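Local coordinates for nucleocapsid (Crimean-congo hemorrhagic fever virus, PDB 4AKL), which probably binds single- and double-stranded RNA, helps package the viral genome and cuts double-stranded DNA without regard to sequence, at residues K15-F20 with P76-A81; S65-A70 with G408-I413; S412-R417 with V460-P465. All coordinates share one frame; numbering follows the deposited sequence.

Interaction 1: K15-F20 with P76-A81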
ATOM      1  N   LYS A  15      26.653  -2.924  11.770  1.00 60.84           N
ATOM      2  CA  LYS A  15      27.537  -2.515  12.871  1.00 63.01           C
ATOM      3  C   LYS A  15      26.886  -1.439  13.726  1.00 61.13           C
ATOM      4  O   LYS A  15      26.968  -1.498  14.959  1.00 61.75           O
ATOM      5  CB  LYS A  15      28.896  -2.051  12.346  1.00 65.16           C
ATOM      6  CG  LYS A  15      29.773  -3.191  11.892  1.00 68.70           C
ATOM      7  CD  LYS A  15      31.220  -2.718  11.726  1.00 72.56           C
ATOM      8  CE  LYS A  15      32.167  -3.873  11.484  1.00 75.55           C
ATOM      9  NZ  LYS A  15      33.576  -3.487  11.709  1.00 79.36           N
ATOM     10  N   TRP A  16      26.222  -0.469  13.074  1.00 58.95           N
ATOM     11  CA  TRP A  16      25.521   0.556  13.802  1.00 57.15           C
ATOM     12  C   TRP A  16      24.494  -0.119  14.726  1.00 56.19           C
ATOM     13  O   TRP A  16      24.363   0.239  15.890  1.00 56.08           O
ATOM     14  CB  TRP A  16      24.846   1.536  12.828  1.00 55.35           C
ATOM     15  CG  TRP A  16      24.209   2.662  13.484  1.00 53.02           C
ATOM     16  CD1 TRP A  16      24.724   3.898  13.642  1.00 52.99           C
ATOM     17  CD2 TRP A  16      22.905   2.679  14.075  1.00 51.78           C
ATOM     18  NE1 TRP A  16      23.820   4.705  14.310  1.00 52.22           N
ATOM     19  CE2 TRP A  16      22.700   3.971  14.594  1.00 50.80           C
ATOM     20  CE3 TRP A  16      21.887   1.719  14.226  1.00 50.44           C
ATOM     21  CZ2 TRP A  16      21.530   4.330  15.242  1.00 49.33           C
ATOM     22  CZ3 TRP A  16      20.749   2.065  14.873  1.00 48.74           C
ATOM     23  CH2 TRP A  16      20.563   3.366  15.375  1.00 48.17           C
ATOM     24  N   PHE A  17      23.780  -1.099  14.191  1.00 55.36           N
ATOM     25  CA  PHE A  17      22.761  -1.804  14.960  1.00 54.85           C
ATOM     26  C   PHE A  17      23.304  -2.660  16.135  1.00 57.53           C
ATOM     27  O   PHE A  17      22.658  -2.718  17.183  1.00 56.82           O
ATOM     28  CB  PHE A  17      21.947  -2.703  14.045  1.00 53.56           C
ATOM     29  CG  PHE A  17      20.920  -3.508  14.757  1.00 52.66           C
ATOM     30  CD1 PHE A  17      19.812  -2.901  15.279  1.00 50.79           C
ATOM     31  CD2 PHE A  17      21.065  -4.895  14.910  1.00 55.10           C
ATOM     32  CE1 PHE A  17      18.846  -3.642  15.942  1.00 51.17           C
ATOM     33  CE2 PHE A  17      20.118  -5.649  15.568  1.00 54.19           C
ATOM     34  CZ  PHE A  17      18.994  -5.013  16.085  1.00 53.27           C
ATOM     35  N   GLU A  18      24.450  -3.324  15.962  1.00 60.70           N
ATOM     36  CA  GLU A  18      24.947  -4.224  17.033  1.00 63.79           C
ATOM     37  C   GLU A  18      25.262  -3.430  18.287  1.00 64.76           C
ATOM     38  O   GLU A  18      24.848  -3.818  19.393  1.00 65.52           O
ATOM     39  CB  GLU A  18      26.158  -5.048  16.592  1.00 66.65           C
ATOM     40  CG  GLU A  18      25.814  -6.245  15.730  1.00 68.07           C
ATOM     41  CD  GLU A  18      24.927  -7.279  16.446  1.00 69.51           C
ATOM     42  OE1 GLU A  18      25.318  -7.803  17.528  1.00 73.07           O
ATOM     43  OE2 GLU A  18      23.838  -7.574  15.921  1.00 69.07           O
ATOM     44  N   GLU A  19      26.005  -2.337  18.094  1.00 65.43           N
ATOM     45  CA  GLU A  19      26.260  -1.316  19.116  1.00 66.13           C
ATOM     46  C   GLU A  19      24.970  -0.955  19.847  1.00 63.86           C
ATOM     47  O   GLU A  19      24.850  -1.086  21.065  1.00 64.54           O
ATOM     48  CB  GLU A  19      26.800  -0.030  18.428  1.00 66.19           C
ATOM     49  CG  GLU A  19      26.922   1.215  19.344  1.00 67.30           C
ATOM     50  CD  GLU A  19      26.128   2.473  18.864  1.00 66.61           C
ATOM     51  OE1 GLU A  19      25.114   2.373  18.053  1.00 64.62           O
ATOM     52  OE2 GLU A  19      26.538   3.587  19.333  1.00 68.36           O
ATOM     53  N   PHE A  20      24.004  -0.508  19.062  1.00 61.23           N
ATOM     54  CA  PHE A  20      22.760   0.011  19.574  1.00 59.17           C
ATOM     55  C   PHE A  20      21.984  -1.042  20.359  1.00 59.70           C
ATOM     56  O   PHE A  20      21.437  -0.735  21.410  1.00 59.52           O
ATOM     57  CB  PHE A  20      21.903   0.530  18.403  1.00 56.50           C
ATOM     58  CG  PHE A  20      20.730   1.327  18.833  1.00 53.58           C
ATOM     59  CD1 PHE A  20      19.568   0.709  19.224  1.00 52.06           C
ATOM     60  CD2 PHE A  20      20.786   2.709  18.874  1.00 52.62           C
ATOM     61  CE1 PHE A  20      18.458   1.465  19.642  1.00 50.89           C
ATOM     62  CE2 PHE A  20      19.660   3.468  19.295  1.00 50.91           C
ATOM     63  CZ  PHE A  20      18.515   2.847  19.668  1.00 48.80           C
ATOM     64  N   PRO A  76      10.338  -1.662  15.144  1.00 35.27           N
ATOM     65  CA  PRO A  76      11.409  -2.502  14.603  1.00 36.26           C
ATOM     66  C   PRO A  76      12.592  -1.635  14.360  1.00 36.07           C
ATOM     67  O   PRO A  76      12.739  -1.032  13.277  1.00 35.37           O
ATOM     68  CB  PRO A  76      10.813  -3.063  13.317  1.00 35.44           C
ATOM     69  CG  PRO A  76       9.885  -2.101  12.906  1.00 34.97           C
ATOM     70  CD  PRO A  76       9.306  -1.438  14.135  1.00 34.09           C
ATOM     71  N   ILE A  77      13.438  -1.563  15.375  1.00 37.28           N
ATOM     72  CA  ILE A  77      14.595  -0.639  15.362  1.00 37.86           C
ATOM     73  C   ILE A  77      15.484  -0.704  14.140  1.00 38.22           C
ATOM     74  O   ILE A  77      15.855   0.345  13.558  1.00 37.38           O
ATOM     75  CB  ILE A  77      15.462  -0.822  16.577  1.00 39.05           C
ATOM     76  CG1 ILE A  77      14.674  -0.413  17.828  1.00 38.08           C
ATOM     77  CG2 ILE A  77      16.692   0.046  16.461  1.00 39.86           C
ATOM     78  CD1 ILE A  77      14.214   1.092  17.844  1.00 34.38           C
ATOM     79  N   TYR A  78      15.804  -1.915  13.735  1.00 39.39           N
ATOM     80  CA  TYR A  78      16.768  -2.123  12.637  1.00 40.44           C
ATOM     81  C   TYR A  78      16.247  -1.497  11.370  1.00 38.78           C
ATOM     82  O   TYR A  78      16.944  -0.739  10.713  1.00 39.02           O
ATOM     83  CB  TYR A  78      17.012  -3.615  12.402  1.00 41.91           C
ATOM     84  CG  TYR A  78      18.047  -3.907  11.349  1.00 43.61           C
ATOM     85  CD1 TYR A  78      19.368  -3.989  11.680  1.00 45.62           C
ATOM     86  CD2 TYR A  78      17.690  -4.092   9.995  1.00 43.69           C
ATOM     87  CE1 TYR A  78      20.329  -4.257  10.738  1.00 47.99           C
ATOM     88  CE2 TYR A  78      18.670  -4.357   9.016  1.00 44.27           C
ATOM     89  CZ  TYR A  78      19.974  -4.437   9.396  1.00 47.31           C
ATOM     90  OH  TYR A  78      20.954  -4.704   8.475  1.00 48.95           O
ATOM     91  N   GLU A  79      15.003  -1.795  11.045  1.00 37.32           N
ATOM     92  CA  GLU A  79      14.454  -1.353   9.770  1.00 36.30           C
ATOM     93  C   GLU A  79      14.104   0.123   9.805  1.00 35.30           C
ATOM     94  O   GLU A  79      14.326   0.815   8.802  1.00 34.57           O
ATOM     95  CB  GLU A  79      13.263  -2.208   9.364  1.00 35.73           C
ATOM     96  CG  GLU A  79      13.647  -3.613   8.992  1.00 37.55           C
ATOM     97  CD  GLU A  79      13.924  -4.575  10.184  1.00 40.05           C
ATOM     98  OE1 GLU A  79      13.493  -4.284  11.323  1.00 38.49           O
ATOM     99  OE2 GLU A  79      14.582  -5.645   9.946  1.00 41.70           O
ATOM    100  N   CYS A  80      13.587   0.609  10.957  1.00 34.61           N
ATOM    101  CA  CYS A  80      13.306   2.043  11.135  1.00 34.06           C
ATOM    102  C   CYS A  80      14.613   2.828  11.015  1.00 34.70           C
ATOM    103  O   CYS A  80      14.664   3.868  10.344  1.00 34.08           O
ATOM    104  CB  CYS A  80      12.641   2.311  12.498  1.00 33.48           C
ATOM    105  SG  CYS A  80      10.979   1.636  12.658  1.00 33.40           S
ATOM    106  N   ALA A  81      15.678   2.334  11.646  1.00 35.94           N
ATOM    107  CA  ALA A  81      16.976   3.017  11.526  1.00 36.79           C
ATOM    108  C   ALA A  81      17.446   3.002  10.068  1.00 37.39           C
ATOM    109  O   ALA A  81      17.951   4.008   9.557  1.00 37.90           O
ATOM    110  CB  ALA A  81      17.986   2.418  12.414  1.00 38.55           C
TER

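Interaction 2: S65-A70 with G408-I413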
ATOM      1  N   SER A  65      -4.595   7.400  23.266  1.00 39.48           N
ATOM      2  CA  SER A  65      -3.707   6.887  24.334  1.00 40.07           C
ATOM      3  C   SER A  65      -3.521   5.385  24.228  1.00 39.43           C
ATOM      4  O   SER A  65      -2.409   4.883  24.449  1.00 40.48           O
ATOM      5  CB  SER A  65      -4.241   7.170  25.749  1.00 41.46           C
ATOM      6  OG  SER A  65      -4.310   8.528  26.027  1.00 43.17           O
ATOM      7  N   ALA A  66      -4.600   4.673  23.922  1.00 38.10           N
ATOM      8  CA  ALA A  66      -4.532   3.224  23.712  1.00 37.65           C
ATOM      9  C   ALA A  66      -3.561   2.875  22.573  1.00 36.43           C
ATOM     10  O   ALA A  66      -2.784   1.985  22.687  1.00 35.75           O
ATOM     11  CB  ALA A  66      -5.913   2.641  23.395  1.00 36.89           C
ATOM     12  N   LEU A  67      -3.659   3.631  21.495  1.00 35.61           N
ATOM     13  CA  LEU A  67      -2.870   3.386  20.292  1.00 35.38           C
ATOM     14  C   LEU A  67      -1.365   3.634  20.541  1.00 35.56           C
ATOM     15  O   LEU A  67      -0.473   2.845  20.107  1.00 34.89           O
ATOM     16  CB  LEU A  67      -3.433   4.273  19.203  1.00 34.60           C
ATOM     17  CG  LEU A  67      -2.883   4.181  17.790  1.00 35.83           C
ATOM     18  CD1 LEU A  67      -2.940   2.724  17.266  1.00 36.79           C
ATOM     19  CD2 LEU A  67      -3.676   5.148  16.915  1.00 36.57           C
ATOM     20  N   VAL A  68      -1.071   4.727  21.251  1.00 36.22           N
ATOM     21  CA  VAL A  68       0.316   4.972  21.655  1.00 37.04           C
ATOM     22  C   VAL A  68       0.837   3.874  22.597  1.00 38.17           C
ATOM     23  O   VAL A  68       1.984   3.418  22.456  1.00 38.29           O
ATOM     24  CB  VAL A  68       0.482   6.297  22.271  1.00 37.39           C
ATOM     25  CG1 VAL A  68       1.839   6.368  22.980  1.00 37.95           C
ATOM     26  CG2 VAL A  68       0.316   7.315  21.170  1.00 36.88           C
ATOM     27  N   GLU A  69      -0.006   3.463  23.527  1.00 39.30           N
ATOM     28  CA  GLU A  69       0.359   2.411  24.464  1.00 40.80           C
ATOM     29  C   GLU A  69       0.602   1.093  23.730  1.00 40.34           C
ATOM     30  O   GLU A  69       1.574   0.406  23.990  1.00 40.91           O
ATOM     31  CB  GLU A  69      -0.719   2.243  25.512  1.00 42.35           C
ATOM     32  CG  GLU A  69      -0.402   1.084  26.471  1.00 45.32           C
ATOM     33  CD  GLU A  69      -0.556   1.429  27.893  1.00 49.14           C
ATOM     34  OE1 GLU A  69      -0.771   2.643  28.192  1.00 52.97           O
ATOM     35  OE2 GLU A  69      -0.465   0.494  28.740  1.00 52.07           O
ATOM     36  N   ALA A  70      -0.291   0.778  22.794  1.00 38.71           N
ATOM     37  CA  ALA A  70      -0.107  -0.343  21.931  1.00 38.04           C
ATOM     38  C   ALA A  70       1.246  -0.345  21.167  1.00 37.64           C
ATOM     39  O   ALA A  70       1.776  -1.410  20.877  1.00 38.47           O
ATOM     40  CB  ALA A  70      -1.247  -0.391  20.934  1.00 36.92           C
ATOM     41  N   GLY A 408       5.243   5.920  19.776  1.00 32.45           N
ATOM     42  CA  GLY A 408       4.279   5.015  19.242  1.00 31.43           C
ATOM     43  C   GLY A 408       3.649   5.466  17.957  1.00 30.23           C
ATOM     44  O   GLY A 408       2.991   6.507  17.931  1.00 29.90           O
ATOM     45  N   HIS A 409       3.846   4.687  16.879  1.00 29.57           N
ATOM     46  CA  HIS A 409       3.221   4.942  15.587  1.00 29.27           C
ATOM     47  C   HIS A 409       2.531   3.656  15.131  1.00 29.06           C
ATOM     48  O   HIS A 409       3.075   2.569  15.309  1.00 28.96           O
ATOM     49  CB  HIS A 409       4.240   5.478  14.588  1.00 29.12           C
ATOM     50  CG  HIS A 409       4.908   6.707  15.074  1.00 30.15           C
ATOM     51  ND1 HIS A 409       4.339   7.944  14.937  1.00 28.62           N
ATOM     52  CD2 HIS A 409       6.067   6.894  15.770  1.00 32.53           C
ATOM     53  CE1 HIS A 409       5.121   8.851  15.493  1.00 29.88           C
ATOM     54  NE2 HIS A 409       6.182   8.244  16.004  1.00 32.08           N
ATOM     55  N   THR A 410       1.335   3.814  14.558  1.00 28.78           N
ATOM     56  CA  THR A 410       0.416   2.712  14.294  1.00 29.33           C
ATOM     57  C   THR A 410       1.077   1.435  13.799  1.00 30.08           C
ATOM     58  O   THR A 410       1.005   0.413  14.457  1.00 29.38           O
ATOM     59  CB  THR A 410      -0.753   3.169  13.374  1.00 29.83           C
ATOM     60  OG1 THR A 410      -1.390   4.278  13.995  1.00 29.26           O
ATOM     61  CG2 THR A 410      -1.816   2.094  13.169  1.00 29.15           C
ATOM     62  N   LYS A 411       1.758   1.489  12.654  1.00 30.18           N
ATOM     63  CA  LYS A 411       2.197   0.266  12.026  1.00 30.71           C
ATOM     64  C   LYS A 411       3.345  -0.503  12.750  1.00 31.50           C
ATOM     65  O   LYS A 411       3.754  -1.588  12.270  1.00 33.17           O
ATOM     66  CB  LYS A 411       2.420   0.517  10.534  1.00 30.49           C
ATOM     67  CG  LYS A 411       1.079   0.468   9.835  1.00 31.44           C
ATOM     68  CD  LYS A 411       1.095   0.854   8.413  1.00 33.96           C
ATOM     69  CE  LYS A 411      -0.312   0.782   7.871  1.00 34.37           C
ATOM     70  NZ  LYS A 411      -0.354   1.348   6.539  1.00 35.54           N
ATOM     71  N   SER A 412       3.843   0.024  13.885  1.00 31.06           N
ATOM     72  CA  SER A 412       4.782  -0.697  14.678  1.00 31.90           C
ATOM     73  C   SER A 412       4.145  -1.958  15.198  1.00 32.84           C
ATOM     74  O   SER A 412       4.855  -2.900  15.508  1.00 33.34           O
ATOM     75  CB  SER A 412       5.364   0.125  15.785  1.00 31.73           C
ATOM     76  OG  SER A 412       6.206   1.141  15.277  1.00 31.67           O
ATOM     77  N   ILE A 413       2.801  -1.963  15.284  1.00 32.67           N
ATOM     78  CA  ILE A 413       2.021  -3.168  15.580  1.00 34.04           C
ATOM     79  C   ILE A 413       2.370  -4.369  14.712  1.00 34.83           C
ATOM     80  O   ILE A 413       2.316  -5.502  15.190  1.00 36.15           O
ATOM     81  CB  ILE A 413       0.462  -2.860  15.499  1.00 33.44           C
ATOM     82  CG1 ILE A 413       0.012  -2.187  16.763  1.00 33.93           C
ATOM     83  CG2 ILE A 413      -0.342  -4.085  15.449  1.00 36.05           C
ATOM     84  CD1 ILE A 413      -1.338  -1.411  16.640  1.00 34.53           C
TER

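Interaction 3: S412-R417 with V460-P465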
ATOM      1  N   SER A 412       3.843   0.024  13.885  1.00 31.06           N
ATOM      2  CA  SER A 412       4.782  -0.697  14.678  1.00 31.90           C
ATOM      3  C   SER A 412       4.145  -1.958  15.198  1.00 32.84           C
ATOM      4  O   SER A 412       4.855  -2.900  15.508  1.00 33.34           O
ATOM      5  CB  SER A 412       5.364   0.125  15.785  1.00 31.73           C
ATOM      6  OG  SER A 412       6.206   1.141  15.277  1.00 31.67           O
ATOM      7  N   ILE A 413       2.801  -1.963  15.284  1.00 32.67           N
ATOM      8  CA  ILE A 413       2.021  -3.168  15.580  1.00 34.04           C
ATOM      9  C   ILE A 413       2.370  -4.369  14.712  1.00 34.83           C
ATOM     10  O   ILE A 413       2.316  -5.502  15.190  1.00 36.15           O
ATOM     11  CB  ILE A 413       0.462  -2.860  15.499  1.00 33.44           C
ATOM     12  CG1 ILE A 413       0.012  -2.187  16.763  1.00 33.93           C
ATOM     13  CG2 ILE A 413      -0.342  -4.085  15.449  1.00 36.05           C
ATOM     14  CD1 ILE A 413      -1.338  -1.411  16.640  1.00 34.53           C
ATOM     15  N   LEU A 414       2.720  -4.141  13.443  1.00 34.54           N
ATOM     16  CA  LEU A 414       3.051  -5.216  12.530  1.00 35.57           C
ATOM     17  C   LEU A 414       4.386  -5.904  12.890  1.00 36.67           C
ATOM     18  O   LEU A 414       4.666  -6.965  12.386  1.00 37.76           O
ATOM     19  CB  LEU A 414       3.120  -4.682  11.091  1.00 35.02           C
ATOM     20  CG  LEU A 414       1.775  -4.263  10.516  1.00 33.96           C
ATOM     21  CD1 LEU A 414       1.964  -3.668   9.145  1.00 30.75           C
ATOM     22  CD2 LEU A 414       0.781  -5.438  10.490  1.00 34.80           C
ATOM     23  N   ASN A 415       5.191  -5.261  13.735  1.00 36.59           N
ATOM     24  CA  ASN A 415       6.366  -5.884  14.358  1.00 37.77           C
ATOM     25  C   ASN A 415       6.005  -6.824  15.535  1.00 39.21           C
ATOM     26  O   ASN A 415       6.867  -7.557  16.008  1.00 39.99           O
ATOM     27  CB  ASN A 415       7.348  -4.813  14.834  1.00 37.27           C
ATOM     28  CG  ASN A 415       8.708  -5.373  15.163  1.00 39.04           C
ATOM     29  OD1 ASN A 415       9.186  -6.326  14.504  1.00 38.91           O
ATOM     30  ND2 ASN A 415       9.338  -4.819  16.180  1.00 36.57           N
ATOM     31  N   LEU A 416       4.751  -6.802  16.014  1.00 39.07           N
ATOM     32  CA  LEU A 416       4.341  -7.728  17.088  1.00 40.88           C
ATOM     33  C   LEU A 416       4.199  -9.108  16.480  1.00 42.40           C
ATOM     34  O   LEU A 416       3.628  -9.221  15.383  1.00 41.09           O
ATOM     35  CB  LEU A 416       3.024  -7.338  17.755  1.00 40.14           C
ATOM     36  CG  LEU A 416       3.085  -6.193  18.766  1.00 39.67           C
ATOM     37  CD1 LEU A 416       1.683  -5.698  19.073  1.00 37.30           C
ATOM     38  CD2 LEU A 416       3.843  -6.582  20.071  1.00 39.91           C
ATOM     39  N   ARG A 417       4.695 -10.140  17.194  1.00 44.39           N
ATOM     40  CA  ARG A 417       4.684 -11.522  16.665  1.00 46.97           C
ATOM     41  C   ARG A 417       3.276 -12.020  16.448  1.00 47.64           C
ATOM     42  O   ARG A 417       2.344 -11.574  17.115  1.00 47.19           O
ATOM     43  CB  ARG A 417       5.443 -12.517  17.598  1.00 48.81           C
ATOM     44  CG  ARG A 417       6.956 -12.317  17.626  1.00 49.70           C
ATOM     45  CD  ARG A 417       7.679 -13.291  18.542  1.00 53.28           C
ATOM     46  NE  ARG A 417       9.141 -13.083  18.509  1.00 54.62           N
ATOM     47  CZ  ARG A 417       9.978 -13.539  17.558  1.00 56.18           C
ATOM     48  NH1 ARG A 417       9.544 -14.270  16.513  1.00 55.48           N
ATOM     49  NH2 ARG A 417      11.287 -13.255  17.650  1.00 57.61           N
ATOM     50  N   VAL A 460      -2.412 -10.688   4.849  1.00 44.98           N
ATOM     51  CA  VAL A 460      -1.709 -10.841   3.598  1.00 46.12           C
ATOM     52  C   VAL A 460      -0.296 -11.422   3.858  1.00 46.98           C
ATOM     53  O   VAL A 460       0.305 -11.960   2.949  1.00 48.67           O
ATOM     54  CB  VAL A 460      -1.633  -9.554   2.755  1.00 45.23           C
ATOM     55  CG1 VAL A 460      -3.071  -8.929   2.546  1.00 44.01           C
ATOM     56  CG2 VAL A 460      -0.709  -8.587   3.372  1.00 44.98           C
ATOM     57  N   GLY A 461       0.189 -11.321   5.096  1.00 46.32           N
ATOM     58  CA  GLY A 461       1.443 -11.901   5.519  1.00 46.89           C
ATOM     59  C   GLY A 461       2.518 -10.907   5.876  1.00 45.95           C
ATOM     60  O   GLY A 461       3.673 -11.318   6.060  1.00 47.04           O
ATOM     61  N   LYS A 462       2.177  -9.618   5.987  1.00 43.81           N
ATOM     62  CA  LYS A 462       3.167  -8.620   6.337  1.00 43.15           C
ATOM     63  C   LYS A 462       3.576  -8.837   7.769  1.00 42.74           C
ATOM     64  O   LYS A 462       2.728  -8.979   8.635  1.00 42.97           O
ATOM     65  CB  LYS A 462       2.660  -7.165   6.143  1.00 41.68           C
ATOM     66  CG  LYS A 462       2.419  -6.787   4.671  1.00 43.05           C
ATOM     67  CD  LYS A 462       1.722  -5.414   4.438  1.00 41.82           C
ATOM     68  CE  LYS A 462       2.629  -4.231   4.838  1.00 43.30           C
ATOM     69  NZ  LYS A 462       2.209  -2.843   4.364  1.00 41.35           N
ATOM     70  N   GLN A 463       4.873  -8.871   7.994  1.00 42.58           N
ATOM     71  CA  GLN A 463       5.449  -8.962   9.311  1.00 42.84           C
ATOM     72  C   GLN A 463       6.401  -7.785   9.644  1.00 41.13           C
ATOM     73  O   GLN A 463       7.190  -7.873  10.581  1.00 41.67           O
ATOM     74  CB  GLN A 463       6.170 -10.279   9.435  1.00 45.33           C
ATOM     75  CG  GLN A 463       5.209 -11.421   9.377  1.00 48.35           C
ATOM     76  CD  GLN A 463       5.835 -12.722   9.597  1.00 52.81           C
ATOM     77  OE1 GLN A 463       5.159 -13.711   9.512  1.00 58.38           O
ATOM     78  NE2 GLN A 463       7.144 -12.759   9.892  1.00 54.84           N
ATOM     79  N   SER A 464       6.297  -6.705   8.867  1.00 39.17           N
ATOM     80  CA  SER A 464       7.024  -5.483   9.058  1.00 37.67           C
ATOM     81  C   SER A 464       6.263  -4.390   8.330  1.00 36.17           C
ATOM     82  O   SER A 464       5.621  -4.675   7.283  1.00 35.88           O
ATOM     83  CB  SER A 464       8.423  -5.593   8.473  1.00 38.75           C
ATOM     84  OG  SER A 464       9.048  -4.331   8.294  1.00 37.44           O
ATOM     85  N   PRO A 465       6.314  -3.143   8.867  1.00 34.17           N
ATOM     86  CA  PRO A 465       5.776  -1.999   8.141  1.00 32.48           C
ATOM     87  C   PRO A 465       6.516  -1.631   6.852  1.00 31.78           C
ATOM     88  O   PRO A 465       5.950  -0.892   6.047  1.00 29.11           O
ATOM     89  CB  PRO A 465       5.865  -0.831   9.152  1.00 31.72           C
ATOM     90  CG  PRO A 465       6.796  -1.241  10.172  1.00 33.30           C
ATOM     91  CD  PRO A 465       6.816  -2.762  10.198  1.00 34.20           C
TER
HETATM   92  O   HOH W   1       8.718  -5.989  11.776  1.00 38.98           O

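Interaction 1: K15-F20 with P76-A81
Phe-17 and Tyr-78 form a T-shaped pair that shows how two helices can pack through an aromatic cluster fitted with small aliphatic groups. The planes of the rings stand at 87° to each other, with centroids 5.2 Å apart, and the tyrosine supplies the edge. Its CD1 sits over one face of Phe-17, offset toward the rim, and comes within 3.5 Å of Phe-17 CG. The tyrosine CB adds a CH-pi contact, lying 4.3 Å from the centroid of the Phe-17 ring. Edge and methylene together cover one face of the phenylalanine. Phe-17 reaches this place because CG is anti to the backbone N (chi1 178°), which carries the ring across toward helix 77-83.

Ile-77 completes the group. Its CG2 methyl lies near the plane of the Phe-17 ring, at the edge marked by CE1, while the same methyl meets the next aromatic of the helix at 3.9 Å from Phe-20 CE1. One methyl branch therefore serves two rings a helical turn apart. Farther along, Ala-81 CB packs 3.7 Å from Trp-16 CZ3, toward the far end of the indole's six-membered ring. The axes of 15-20 and 77-81 come within 10.5 Å, with 135° between their N-to-C directions, closer to antiparallel than to parallel.

Helix 10-24 and helix 77-83 belong to the mostly helical globular head of the nairovirus nucleocapsid. Met-13 touches both Tyr-78 and Ala-81. Asn-14, one residue before 15-20 on the same helix, accepts a hydrogen bond at OD1 from Tyr-78 OH, which holds the phenol oxygen against helix 10-24. The chemistry implies a core of apolar and ring contacts with this polar link beside it.

Interaction 2: S65-A70 with G408-I413
Where Leu-67 meets Thr-410 no flat side chain takes part, so there is no ring face or edge to cover; His-409, whose CB is directed away from the helix, has its imidazole NE2 hydrogen-bonded to Ser-407 OG. The arrangement is a helix-against-loop contact in the globular head: helix 56-71 meets 408-413, an extended start that winds into a 3-10 turn.

Gly-408 brings the backbones close, with its CA 4.6 Å from the CA of Val-68. A residue with no side chain suits this approach, since a CB here would point at the helix. Farther on, the contact passes to side chains. Ile-413 extends its CD1 to the helix, 4.4 Å from Ala-70 CB and at the limit of contact with Leu-67 CD1, while Leu-454 of helix 450-460 and Ile-430 and Leu-433 of helix 425-440 also touch Ile-413.

Leu-67 has CG anti to the backbone N (chi1 -176°), which swings its forked end toward the 3-10 turn. Both methyls straddle one hydroxyl: Thr-410 OG1 lies 3.8 Å from Leu-67 CD2 and 3.9 Å from Leu-67 CD1.

Interaction 3: S412-R417 with V460-P465
Leu-414 is the side chain that faces Pro-465 and Lys-462, its CB turned toward the opposing segment. The CB stands 4.3 Å from Pro-465 CD, the ring carbon bonded to the proline nitrogen, while the far end of the leucine reaches along to the lysine: CD1 lies 4.4 Å from Lys-462 CE, on the aliphatic part of that chain. With CG anti to the carbonyl carbon (chi1 -69°), the branched end is carried away from the proline and toward the lysine.

The backbones come close without bonding. Leu-414 O and Gln-463 O are 3.2 Å apart, two acceptors with no bond between them. The Gln-463 carbonyl is instead gripped by Asn-32 ND2 and by a water that also donates to Asn-415 OD1, at 2.7 Å from Gln-463 O and 2.8 Å from Asn-415 OD1. This water is the polar bridge across the contact. Asn-415 is held further by Ser-33 N at OD1 and Cys-74 O at ND2.

Gly-461, at phi 113°, closes helix 450-460 with a Schellman motif and releases the chain that passes the 3-10 turn. Leu-414 touches Gln-457 of that helix, Pro-465 packs on Val-390 of helix 385-392, and Leu-416 turns to helix 425-440.

In the fold
The three contacts lie in the globular head and bring early and late parts of the chain together. Interactions 1 and 2 interleave along the sequence, since helix 56-71 falls between the two segments of interaction 1; interaction 3 opens where interaction 2 ends, sharing Ser-412 and Ile-413. Their centres are about 20 Å (1 and 2), 17 Å (1 and 3) and 13 Å (2 and 3) apart. Pro-76, before helix 77-83, joins them, packing on Ser-412, Asn-415 and Pro-465. Between 65-70 and 408-413 the chain runs out through the helical stalk, which carries the DEVD motif, so the returning C-terminal part completes a head begun by N-terminal helices.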